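PDB 7CJ7: L-ribulose 3-epimerase from Methylomonas sp. DH-1, which catalyses the manganese-dependent epimerization of ketoses at C3, working best on L-ribulose and also converting D-ribulose, D-allulose and D-fructose. Local coordinates for residues 70-76 against 88-93; 107-113 against 148-154; 139-143 against 176-180; 181-187 against 207-213. All coordinates share one frame. Residues are numbered along the deposited sequence.

Interaction 1 (70-76 against 88-93). With SOL (L-sorbose), chain C.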
# COMPACT_ATOMS: atom_id res chain seq x y z
N LEU A 70 5.27 3.97 -17.95
CA LEU A 70 5.08 5.31 -17.36
C LEU A 70 3.84 5.29 -16.48
O LEU A 70 3.10 4.31 -16.50
CB LEU A 70 4.97 6.34 -18.48
CG LEU A 70 3.80 6.16 -19.43
CD1 LEU A 70 2.53 6.78 -18.85
CD2 LEU A 70 4.11 6.73 -20.80
N GLY A 71 3.70 6.33 -15.68
CA GLY A 71 2.45 6.72 -15.03
C GLY A 71 2.07 8.11 -15.49
O GLY A 71 2.97 8.92 -15.71
N LEU A 72 0.78 8.37 -15.66
CA LEU A 72 0.33 9.75 -15.94
C LEU A 72 0.35 10.54 -14.62
O LEU A 72 0.60 9.95 -13.58
CB LEU A 72 -1.06 9.69 -16.58
CG LEU A 72 -1.13 8.87 -17.86
CD1 LEU A 72 -2.57 8.70 -18.30
CD2 LEU A 72 -0.31 9.53 -18.97
N SER A 73 0.11 11.84 -14.70
CA SER A 73 0.00 12.75 -13.53
C SER A 73 -1.36 13.44 -13.58
O SER A 73 -2.11 13.17 -14.55
CB SER A 73 1.13 13.73 -13.54
OG SER A 73 0.99 14.64 -14.62
N ALA A 74 -1.69 14.24 -12.57
CA ALA A 74 -2.96 15.00 -12.51
C ALA A 74 -3.14 15.77 -13.82
O ALA A 74 -4.26 15.80 -14.35
CB ALA A 74 -2.98 15.92 -11.31
N ALA A 75 -2.07 16.35 -14.37
CA ALA A 75 -2.15 17.23 -15.56
C ALA A 75 -2.49 16.43 -16.83
O ALA A 75 -2.94 17.05 -17.81
CB ALA A 75 -0.84 17.98 -15.70
N THR A 76 -2.29 15.11 -16.81
CA THR A 76 -2.40 14.23 -18.00
C THR A 76 -3.32 13.03 -17.74
O THR A 76 -3.25 12.05 -18.50
CB THR A 76 -1.01 13.75 -18.44
OG1 THR A 76 -0.33 13.18 -17.32
CG2 THR A 76 -0.15 14.86 -19.02
N LYS A 88 -4.29 16.22 -23.06
CA LYS A 88 -2.86 16.26 -22.65
C LYS A 88 -2.36 14.83 -22.40
O LYS A 88 -1.22 14.52 -22.79
CB LYS A 88 -2.64 17.12 -21.40
CG LYS A 88 -2.70 18.63 -21.64
CD LYS A 88 -1.58 19.12 -22.51
CE LYS A 88 -1.34 20.61 -22.37
NZ LYS A 88 -0.48 21.12 -23.46
N GLY A 89 -3.18 13.98 -21.79
CA GLY A 89 -2.82 12.57 -21.55
C GLY A 89 -2.66 11.82 -22.86
O GLY A 89 -1.66 11.09 -23.01
N ASP A 90 -3.61 12.00 -23.78
CA ASP A 90 -3.56 11.35 -25.12
C ASP A 90 -2.24 11.75 -25.78
O ASP A 90 -1.58 10.86 -26.36
CB ASP A 90 -4.75 11.77 -26.01
CG ASP A 90 -6.09 11.15 -25.66
OD1 ASP A 90 -6.14 10.27 -24.76
OD2 ASP A 90 -7.11 11.57 -26.28
N GLU A 91 -1.87 13.03 -25.69
CA GLU A 91 -0.65 13.61 -26.32
C GLU A 91 0.60 12.99 -25.69
O GLU A 91 1.48 12.55 -26.44
CB GLU A 91 -0.69 15.13 -26.21
CG GLU A 91 0.56 15.81 -26.72
CD GLU A 91 0.58 17.30 -26.42
OE1 GLU A 91 0.67 17.69 -25.22
OE2 GLU A 91 0.48 18.08 -27.37
N LEU A 92 0.66 12.90 -24.36
CA LEU A 92 1.80 12.25 -23.66
C LEU A 92 1.90 10.79 -24.12
O LEU A 92 3.01 10.32 -24.40
CB LEU A 92 1.62 12.36 -22.15
CG LEU A 92 2.87 12.01 -21.33
CD1 LEU A 92 2.86 12.71 -19.98
CD2 LEU A 92 3.00 10.51 -21.15
N LEU A 93 0.79 10.06 -24.19
CA LEU A 93 0.83 8.61 -24.53
C LEU A 93 1.28 8.42 -25.99
O LEU A 93 2.03 7.46 -26.27
CB LEU A 93 -0.54 8.00 -24.25
CG LEU A 93 -0.91 7.90 -22.77
CD1 LEU A 93 -2.40 7.66 -22.61
CD2 LEU A 93 -0.09 6.82 -22.07
C1 SOL C . 4.39 1.58 -9.73
O1 SOL C . 4.15 1.20 -8.39
C2 SOL C . 4.91 0.44 -10.54
O2 SOL C . 4.72 -0.71 -10.20
C3 SOL C . 5.73 0.76 -11.79
O3 SOL C . 5.76 -0.35 -12.67
C4 SOL C . 5.19 1.99 -12.51
O4 SOL C . 3.84 1.74 -12.93
C5 SOL C . 6.01 2.40 -13.74
O5 SOL C . 5.33 3.43 -14.44
C6 SOL C . 7.41 2.87 -13.40
O6 SOL C . 8.13 3.19 -14.59
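The third beta-alpha-beta unit of the TIM barrel folds back on itself here, with the C-terminal end of strand 65-72 at the sugar pocket and helix 83-102 behind it. The axes of 70-72 and 88-93 run nearly antiparallel, at 167° and 10.2 Å, a spacing filled by leucines. Leu70 CD2 and Leu72 CD2 lie 4.0 and 4.1 Å from Leu92 CD2, while Leu70 CD1 and Leu72 CD2 lie 4.2 and 4.1 Å from Leu93 CD2. Farther along, Thr76 CG2 packs 3.8 Å from Leu92 CD1, and Thr76 O is 3.1 Å from Gly89 CA; an ideal CB on Gly89 would clash with that oxygen. Thr76 also steadies its own turn, since Ser73 N donates to Thr76 OG1 at 3.0 Å. No hydrogen bond joins the segments. The opposite side of the strand meets L-sorbose, with Leu70 C 3.1 Å from SOL O5. Leu70 and Leu93 both touch Ile112 of strand 107-112, and Leu93 reaches on to Met135 and Leu138 of helix 125-143.

Interaction 2 (107-113 against 148-154). With MN (manganese (II) ion), chain D; SOL (L-sorbose), chain C.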
# COMPACT_ATOMS: atom_id res chain seq x y z
N GLU A 107 6.65 -2.89 -26.33
CA GLU A 107 5.76 -2.92 -25.15
C GLU A 107 5.76 -1.56 -24.44
O GLU A 107 6.83 -1.12 -24.00
CB GLU A 107 6.19 -4.01 -24.17
CG GLU A 107 6.23 -5.40 -24.79
CD GLU A 107 4.87 -5.99 -25.13
OE1 GLU A 107 3.85 -5.50 -24.60
OE2 GLU A 107 4.84 -6.97 -25.93
N LEU A 108 4.58 -0.93 -24.37
CA LEU A 108 4.35 0.25 -23.52
C LEU A 108 3.48 -0.21 -22.35
O LEU A 108 2.35 -0.66 -22.60
CB LEU A 108 3.65 1.36 -24.30
CG LEU A 108 3.32 2.60 -23.47
CD1 LEU A 108 4.61 3.27 -23.04
CD2 LEU A 108 2.44 3.57 -24.22
N CYS A 109 4.00 -0.17 -21.13
CA CYS A 109 3.32 -0.78 -19.96
C CYS A 109 3.29 0.21 -18.79
O CYS A 109 3.71 1.37 -18.95
CB CYS A 109 3.98 -2.10 -19.61
SG CYS A 109 5.64 -1.93 -18.90
N GLY A 110 2.73 -0.23 -17.67
CA GLY A 110 2.62 0.61 -16.47
C GLY A 110 1.23 1.23 -16.33
O GLY A 110 0.25 0.71 -16.89
N VAL A 111 1.16 2.30 -15.55
CA VAL A 111 -0.12 2.96 -15.20
C VAL A 111 -0.41 4.00 -16.28
O VAL A 111 -0.25 5.21 -16.04
CB VAL A 111 -0.06 3.53 -13.77
CG1 VAL A 111 -1.38 4.18 -13.38
CG2 VAL A 111 0.30 2.43 -12.78
N ILE A 112 -0.82 3.51 -17.45
CA ILE A 112 -1.01 4.34 -18.67
C ILE A 112 -2.47 4.77 -18.78
O ILE A 112 -2.78 5.52 -19.71
CB ILE A 112 -0.53 3.58 -19.92
CG1 ILE A 112 -1.18 2.19 -20.03
CG2 ILE A 112 0.98 3.48 -19.95
CD1 ILE A 112 -0.85 1.47 -21.32
N TYR A 113 -3.34 4.30 -17.88
CA TYR A 113 -4.81 4.43 -18.00
C TYR A 113 -5.35 5.43 -16.96
O TYR A 113 -6.57 5.66 -16.93
CB TYR A 113 -5.46 3.06 -17.83
CG TYR A 113 -5.05 2.37 -16.57
CD1 TYR A 113 -5.72 2.61 -15.38
CD2 TYR A 113 -3.96 1.52 -16.54
CE1 TYR A 113 -5.33 2.00 -14.20
CE2 TYR A 113 -3.57 0.89 -15.37
CZ TYR A 113 -4.25 1.15 -14.19
OH TYR A 113 -3.87 0.55 -13.02
N ASN A 148 2.37 -3.27 -28.52
CA ASN A 148 1.35 -3.73 -27.55
C ASN A 148 1.33 -2.77 -26.36
O ASN A 148 2.41 -2.30 -25.93
CB ASN A 148 1.61 -5.15 -27.05
CG ASN A 148 1.68 -6.19 -28.14
OD1 ASN A 148 0.83 -6.23 -29.01
ND2 ASN A 148 2.69 -7.04 -28.07
N ILE A 149 0.15 -2.53 -25.79
CA ILE A 149 0.04 -1.79 -24.50
C ILE A 149 -0.38 -2.79 -23.42
O ILE A 149 -1.22 -3.67 -23.69
CB ILE A 149 -0.90 -0.58 -24.60
CG1 ILE A 149 -2.37 -0.97 -24.78
CG2 ILE A 149 -0.42 0.34 -25.72
CD1 ILE A 149 -3.31 0.22 -24.69
N ASP A 150 0.24 -2.67 -22.26
CA ASP A 150 0.00 -3.57 -21.11
C ASP A 150 -0.39 -2.68 -19.92
O ASP A 150 0.44 -1.85 -19.50
CB ASP A 150 1.24 -4.43 -20.85
CG ASP A 150 1.87 -4.98 -22.12
OD1 ASP A 150 1.40 -6.03 -22.61
OD2 ASP A 150 2.82 -4.32 -22.62
N LEU A 151 -1.61 -2.85 -19.44
CA LEU A 151 -2.20 -1.99 -18.38
C LEU A 151 -1.86 -2.61 -17.03
O LEU A 151 -2.33 -3.73 -16.72
CB LEU A 151 -3.71 -1.92 -18.62
CG LEU A 151 -4.15 -1.05 -19.81
CD1 LEU A 151 -3.70 -1.61 -21.15
CD2 LEU A 151 -5.66 -0.91 -19.80
N GLU A 152 -1.01 -1.92 -16.26
CA GLU A 152 -0.50 -2.44 -14.98
C GLU A 152 -1.55 -2.23 -13.89
O GLU A 152 -1.87 -1.08 -13.56
CB GLU A 152 0.81 -1.76 -14.59
CG GLU A 152 1.50 -2.48 -13.47
CD GLU A 152 2.82 -1.85 -13.07
OE1 GLU A 152 3.14 -0.74 -13.59
OE2 GLU A 152 3.52 -2.46 -12.26
N VAL A 153 -2.02 -3.33 -13.32
CA VAL A 153 -2.88 -3.34 -12.10
C VAL A 153 -2.00 -2.92 -10.92
O VAL A 153 -0.96 -3.55 -10.69
CB VAL A 153 -3.48 -4.74 -11.89
CG1 VAL A 153 -4.29 -4.80 -10.61
CG2 VAL A 153 -4.30 -5.15 -13.11
N VAL A 154 -2.39 -1.87 -10.22
CA VAL A 154 -1.57 -1.41 -9.06
C VAL A 154 -2.49 -1.28 -7.86
O VAL A 154 -3.73 -1.35 -8.00
CB VAL A 154 -0.81 -0.11 -9.36
CG1 VAL A 154 0.23 -0.31 -10.45
CG2 VAL A 154 -1.77 1.02 -9.71
MN MN D . 5.43 -2.26 -11.48
C1 SOL C . 4.39 1.58 -9.73
O1 SOL C . 4.15 1.20 -8.39
C2 SOL C . 4.91 0.44 -10.54
O2 SOL C . 4.72 -0.71 -10.20
C3 SOL C . 5.73 0.76 -11.79
O3 SOL C . 5.76 -0.35 -12.67
C4 SOL C . 5.19 1.99 -12.51
O4 SOL C . 3.84 1.74 -12.93
C5 SOL C . 6.01 2.40 -13.74
O5 SOL C . 5.33 3.43 -14.44
C6 SOL C . 7.41 2.87 -13.40
O6 SOL C . 8.13 3.19 -14.59
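Asp150, Glu107 and Tyr113 lose the most surface where parallel barrel strands 107-112 and 148-152 meet, their short axes 4.6 Å apart and crossing at -21°. Glu107 and Asp150 project from the same face of the sheet, and Glu107 OE1 comes within 2.5 Å of Asp150 OD2. Lys5 forms salt bridges with both acids; Asn148 ND2 donates to Glu107 OE2 at 3.0 Å, and Asn148 OD1 is hydrogen-bonded to Phe3 N. Backbone bonds, among them Leu108 N to Asn148 O (3.0 Å) and Glu152 N to Gly110 O (3.0 Å), set the register. Beyond the corner at Gly110, Tyr113 OH donates to Glu152 O at 2.6 Å. The side chain of Glu152 reaches the active site: Glu152 OE2 binds MN at 2.1 Å, and SOL O4 donates to Glu152 OE1 at 2.7 Å. Contact with both metal and sugar suits the proton donor/acceptor role inferred for Glu152, whereas the 2.5 Å acid pair implies that one of Glu107 and Asp150 is probably protonated and donates to the other.

Interaction 3 (139-143 against 176-180)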
# COMPACT_ATOMS: atom_id res chain seq x y z
N ALA A 139 -4.39 2.17 -27.96
CA ALA A 139 -4.19 0.85 -28.59
C ALA A 139 -4.15 1.01 -30.12
O ALA A 139 -3.30 0.39 -30.78
CB ALA A 139 -5.26 -0.11 -28.15
N ASP A 140 -5.06 1.81 -30.68
CA ASP A 140 -5.19 1.98 -32.15
C ASP A 140 -3.95 2.73 -32.67
O ASP A 140 -3.43 2.33 -33.74
CB ASP A 140 -6.52 2.65 -32.50
CG ASP A 140 -7.72 1.75 -32.25
OD1 ASP A 140 -7.53 0.53 -32.14
OD2 ASP A 140 -8.85 2.29 -32.16
N TYR A 141 -3.48 3.74 -31.94
CA TYR A 141 -2.25 4.50 -32.30
C TYR A 141 -1.03 3.58 -32.27
O TYR A 141 -0.22 3.58 -33.24
CB TYR A 141 -2.06 5.70 -31.37
CG TYR A 141 -0.96 6.63 -31.81
CD1 TYR A 141 -1.12 7.52 -32.85
CD2 TYR A 141 0.28 6.58 -31.19
CE1 TYR A 141 -0.09 8.35 -33.26
CE2 TYR A 141 1.32 7.40 -31.59
CZ TYR A 141 1.13 8.31 -32.61
OH TYR A 141 2.17 9.10 -33.00
N ALA A 142 -0.88 2.81 -31.18
CA ALA A 142 0.24 1.86 -30.96
C ALA A 142 0.21 0.78 -32.04
O ALA A 142 1.27 0.31 -32.45
CB ALA A 142 0.17 1.26 -29.58
N ALA A 143 -0.99 0.37 -32.49
CA ALA A 143 -1.15 -0.76 -33.43
C ALA A 143 -0.47 -0.40 -34.75
O ALA A 143 0.05 -1.30 -35.42
CB ALA A 143 -2.61 -1.08 -33.62
N ASN A 176 -11.49 -3.90 -25.50
CA ASN A 176 -11.71 -4.83 -26.64
C ASN A 176 -10.76 -4.50 -27.79
O ASN A 176 -11.23 -4.26 -28.92
CB ASN A 176 -13.16 -4.75 -27.12
CG ASN A 176 -13.45 -5.90 -28.04
OD1 ASN A 176 -12.86 -6.96 -27.89
ND2 ASN A 176 -14.36 -5.70 -28.99
N ARG A 177 -9.46 -4.49 -27.52
CA ARG A 177 -8.39 -4.29 -28.53
C ARG A 177 -7.40 -5.44 -28.45
O ARG A 177 -6.98 -5.82 -27.36
CB ARG A 177 -7.72 -2.93 -28.30
CG ARG A 177 -8.62 -1.75 -28.60
CD ARG A 177 -9.07 -1.74 -30.05
NE ARG A 177 -9.64 -0.47 -30.46
CZ ARG A 177 -10.93 -0.18 -30.37
NH1 ARG A 177 -11.77 -1.05 -29.85
NH2 ARG A 177 -11.37 0.99 -30.80
N PRO A 178 -7.00 -6.02 -29.60
CA PRO A 178 -6.15 -7.21 -29.61
C PRO A 178 -4.72 -6.96 -29.10
O PRO A 178 -4.05 -7.91 -28.73
CB PRO A 178 -6.11 -7.61 -31.09
CG PRO A 178 -6.37 -6.31 -31.83
CD PRO A 178 -7.35 -5.56 -30.96
N ASN A 179 -4.28 -5.70 -29.09
CA ASN A 179 -2.90 -5.36 -28.67
C ASN A 179 -2.95 -4.68 -27.30
O ASN A 179 -1.96 -4.05 -26.93
CB ASN A 179 -2.17 -4.49 -29.69
CG ASN A 179 -2.80 -3.13 -29.86
OD1 ASN A 179 -4.02 -3.02 -29.93
ND2 ASN A 179 -1.98 -2.09 -29.96
N ALA A 180 -4.04 -4.85 -26.56
CA ALA A 180 -4.13 -4.38 -25.16
C ALA A 180 -4.14 -5.59 -24.23
O ALA A 180 -4.97 -6.50 -24.39
CB ALA A 180 -5.33 -3.50 -24.96
O HOH W 1 -5.86 -2.15 -31.72
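On the outer layer of the TIM barrel, the C-terminal part of helix 125-143 meets the loop that leads from helix 165-175 into strand 180-185. That loop contains a type I beta turn from Arg177 to Ala180, supported by a backbone bond from Ala180 N to Arg177 O at 3.2 Å.

The charged component is a salt bridge. Arg177 NE donates to Asp140 OD1 at 2.9 Å and Arg177 NH2 to Asp140 OD2 at 3.1 Å, and OD1 of Asp140 lies near the guanidinium plane, so the two groups meet edge-on. Apolar contact lies beside it, where Ala139 CB packs 3.7 Å from Arg177 CB; Ala139 and Ala142 also touch Ile149 of strand 148-152.

Direct hydrogen bonding centres on Asn179, whose ND2 donates to Ala139 O at 2.9 Å with an N-H...O angle of 164°. This carbonyl also accepts from Ala143 N within the helix, at 2.9 Å, and Asn179 ND2 has a second acceptor in Ile147 O. The contact therefore joins the helix to the turn away from the active site. Solvent completes it: one water donates to Asn179 OD1 at 2.7 Å and to Asp140 OD1 at 3.2 Å.

Interaction 4 (181-187 against 207-213). With MN (manganese (II) ion), chain D; SOL (L-sorbose), chain C.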
# COMPACT_ATOMS: atom_id res chain seq x y z
N PHE A 181 -3.23 -5.60 -23.27
CA PHE A 181 -2.98 -6.75 -22.37
C PHE A 181 -3.02 -6.29 -20.91
O PHE A 181 -2.90 -5.08 -20.62
CB PHE A 181 -1.62 -7.39 -22.67
CG PHE A 181 -1.53 -8.03 -24.03
CD1 PHE A 181 -1.15 -7.28 -25.13
CD2 PHE A 181 -1.81 -9.37 -24.21
CE1 PHE A 181 -1.06 -7.85 -26.39
CE2 PHE A 181 -1.73 -9.94 -25.46
CZ PHE A 181 -1.36 -9.18 -26.55
N LEU A 182 -3.15 -7.27 -20.02
CA LEU A 182 -2.99 -7.08 -18.57
C LEU A 182 -1.50 -7.10 -18.23
O LEU A 182 -0.72 -7.85 -18.87
CB LEU A 182 -3.74 -8.20 -17.85
CG LEU A 182 -3.89 -8.04 -16.34
CD1 LEU A 182 -4.86 -6.92 -16.03
CD2 LEU A 182 -4.33 -9.34 -15.71
N HIS A 183 -1.12 -6.30 -17.25
CA HIS A 183 0.25 -6.26 -16.69
C HIS A 183 0.12 -6.49 -15.19
O HIS A 183 -0.62 -5.73 -14.55
CB HIS A 183 0.89 -4.93 -17.12
CG HIS A 183 2.19 -4.59 -16.47
ND1 HIS A 183 2.81 -3.38 -16.72
CD2 HIS A 183 2.97 -5.26 -15.60
CE1 HIS A 183 3.92 -3.31 -16.02
NE2 HIS A 183 4.06 -4.46 -15.33
N LEU A 184 0.73 -7.56 -14.66
CA LEU A 184 0.66 -7.89 -13.22
C LEU A 184 2.02 -7.61 -12.59
O LEU A 184 3.04 -7.79 -13.28
CB LEU A 184 0.24 -9.34 -13.02
CG LEU A 184 -1.22 -9.66 -13.34
CD1 LEU A 184 -1.47 -11.14 -13.16
CD2 LEU A 184 -2.17 -8.86 -12.46
N ASP A 185 1.99 -7.18 -11.34
CA ASP A 185 3.20 -6.78 -10.56
C ASP A 185 3.08 -7.43 -9.18
O ASP A 185 2.10 -7.14 -8.47
CB ASP A 185 3.29 -5.26 -10.51
CG ASP A 185 4.48 -4.73 -9.73
OD1 ASP A 185 4.84 -5.35 -8.73
OD2 ASP A 185 5.01 -3.70 -10.14
N THR A 186 4.03 -8.30 -8.82
CA THR A 186 3.91 -9.12 -7.58
C THR A 186 3.81 -8.22 -6.35
O THR A 186 3.17 -8.63 -5.37
CB THR A 186 5.06 -10.13 -7.47
OG1 THR A 186 6.31 -9.43 -7.49
CG2 THR A 186 5.02 -11.16 -8.57
N TYR A 187 4.44 -7.04 -6.36
CA TYR A 187 4.37 -6.09 -5.22
C TYR A 187 2.91 -5.67 -4.99
O TYR A 187 2.43 -5.68 -3.85
CB TYR A 187 5.26 -4.87 -5.46
CG TYR A 187 4.94 -3.70 -4.56
CD1 TYR A 187 5.34 -3.68 -3.24
CD2 TYR A 187 4.25 -2.60 -5.04
CE1 TYR A 187 5.04 -2.62 -2.41
CE2 TYR A 187 3.96 -1.52 -4.22
CZ TYR A 187 4.37 -1.52 -2.91
OH TYR A 187 4.08 -0.46 -2.09
N LEU A 207 -2.46 -11.97 -20.29
CA LEU A 207 -1.32 -11.47 -19.49
C LEU A 207 -0.17 -11.19 -20.45
O LEU A 207 0.37 -12.14 -21.06
CB LEU A 207 -0.90 -12.49 -18.42
CG LEU A 207 0.25 -12.03 -17.52
CD1 LEU A 207 -0.11 -10.76 -16.76
CD2 LEU A 207 0.66 -13.12 -16.54
N GLY A 208 0.17 -9.91 -20.61
CA GLY A 208 1.16 -9.48 -21.61
C GLY A 208 2.46 -8.98 -21.00
O GLY A 208 3.41 -8.76 -21.78
N TYR A 209 2.52 -8.77 -19.69
CA TYR A 209 3.71 -8.15 -19.04
C TYR A 209 3.70 -8.45 -17.54
O TYR A 209 2.62 -8.49 -16.93
CB TYR A 209 3.73 -6.64 -19.31
CG TYR A 209 5.09 -6.00 -19.40
CD1 TYR A 209 5.83 -5.70 -18.26
CD2 TYR A 209 5.65 -5.66 -20.62
CE1 TYR A 209 7.08 -5.11 -18.34
CE2 TYR A 209 6.89 -5.06 -20.72
CZ TYR A 209 7.62 -4.78 -19.58
OH TYR A 209 8.85 -4.17 -19.67
N VAL A 210 4.89 -8.63 -16.97
CA VAL A 210 5.06 -9.02 -15.55
C VAL A 210 6.17 -8.17 -14.93
O VAL A 210 7.25 -8.03 -15.53
CB VAL A 210 5.38 -10.52 -15.42
CG1 VAL A 210 5.89 -10.83 -14.02
CG2 VAL A 210 4.18 -11.37 -15.78
N HIS A 211 5.86 -7.60 -13.76
CA HIS A 211 6.86 -7.02 -12.83
C HIS A 211 7.04 -7.96 -11.64
O HIS A 211 6.03 -8.39 -11.03
CB HIS A 211 6.46 -5.63 -12.36
CG HIS A 211 6.73 -4.58 -13.38
ND1 HIS A 211 6.42 -3.26 -13.16
CD2 HIS A 211 7.27 -4.65 -14.61
CE1 HIS A 211 6.81 -2.54 -14.19
NE2 HIS A 211 7.31 -3.37 -15.12
N ILE A 212 8.31 -8.19 -11.31
CA ILE A 212 8.75 -8.95 -10.12
C ILE A 212 9.26 -7.91 -9.12
O ILE A 212 10.31 -7.29 -9.38
CB ILE A 212 9.82 -9.99 -10.47
CG1 ILE A 212 9.34 -10.96 -11.55
CG2 ILE A 212 10.30 -10.72 -9.22
CD1 ILE A 212 8.05 -11.68 -11.21
N GLY A 213 8.49 -7.70 -8.06
CA GLY A 213 8.85 -6.83 -6.93
C GLY A 213 8.60 -7.53 -5.60
O GLY A 213 7.55 -8.19 -5.45
MN MN D . 5.43 -2.26 -11.48
C1 SOL C . 4.39 1.58 -9.73
O1 SOL C . 4.15 1.20 -8.39
C2 SOL C . 4.91 0.44 -10.54
O2 SOL C . 4.72 -0.71 -10.20
C3 SOL C . 5.73 0.76 -11.79
O3 SOL C . 5.76 -0.35 -12.67
C4 SOL C . 5.19 1.99 -12.51
O4 SOL C . 3.84 1.74 -12.93
C5 SOL C . 6.01 2.40 -13.74
O5 SOL C . 5.33 3.43 -14.44
C6 SOL C . 7.41 2.87 -13.40
O6 SOL C . 8.13 3.19 -14.59
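Two neighbouring parallel strands of the TIM barrel, 180-185 and 207-212, carry half of the protein's manganese ligands; their short axes approach to 4.5 Å and cross at -30°. Leu207 opens the second strand by packing its CD1 3.8 Å from Leu184 CG. Gly208 N then donates to Leu182 O at 2.8 Å, and Gly208 CA lies 3.6 Å from Phe181 CB, where an ideal CB on Gly208 would clash. A beta bulge follows: the pairing shifts by one residue between Leu182-Leu207 and His183-Tyr209.

Tyr209 turns its ring edge toward the face of His183, with centroids 4.8 Å apart and planes at 52°, while its O accepts from Leu184 N at 3.1 Å. Val210 pairs with Leu184 on the other face of the sheet. His211 N donates to Leu184 O at 2.9 Å, and the His211 ring face receives the edge of His183 in a T-shaped contact (centroids 4.2 Å, planes at 85°). His211 O accepts from Thr186 N at 3.0 Å, at the start of helix 186-192. His211 ND1 binds MN at 2.2 Å and Asp185 OD2 binds it at 2.0 Å; Glu152 and Glu246 complete the protein ligands, and Glu41 accepts from His211 NE2. The helix is N-capped by Asp185, whose OD1 accepts from Tyr187 N at 2.9 Å. Gly213 ends the contact, its O accepting from Thr186 OG1 at 2.7 Å.

How the interactions relate
From the N terminus, interaction 1 closes first, bringing helix 83-102 back onto strand 65-72. Interaction 2 then spans helix 125-143 to pair strands 107-112 and 148-152; a probable hydrogen bond from Leu70 N to Cys109 O (3.2 Å) connects it to interaction 1. Interaction 3 crosses interaction 2, since 139-143 lies between the latter's segments and 176-180 beyond them; it ties the end of helix 125-143 to the loop before strand 180-185. Interaction 4 follows in series, closing the excursion through helices 186-192 and 198-203 by pairing strands 180-185 and 207-212. None nests. Interactions 1, 2 and 4 share the barrel sheet and touch L-sorbose; interactions 2 and 4 converge on manganese, their centres about 9 Å apart.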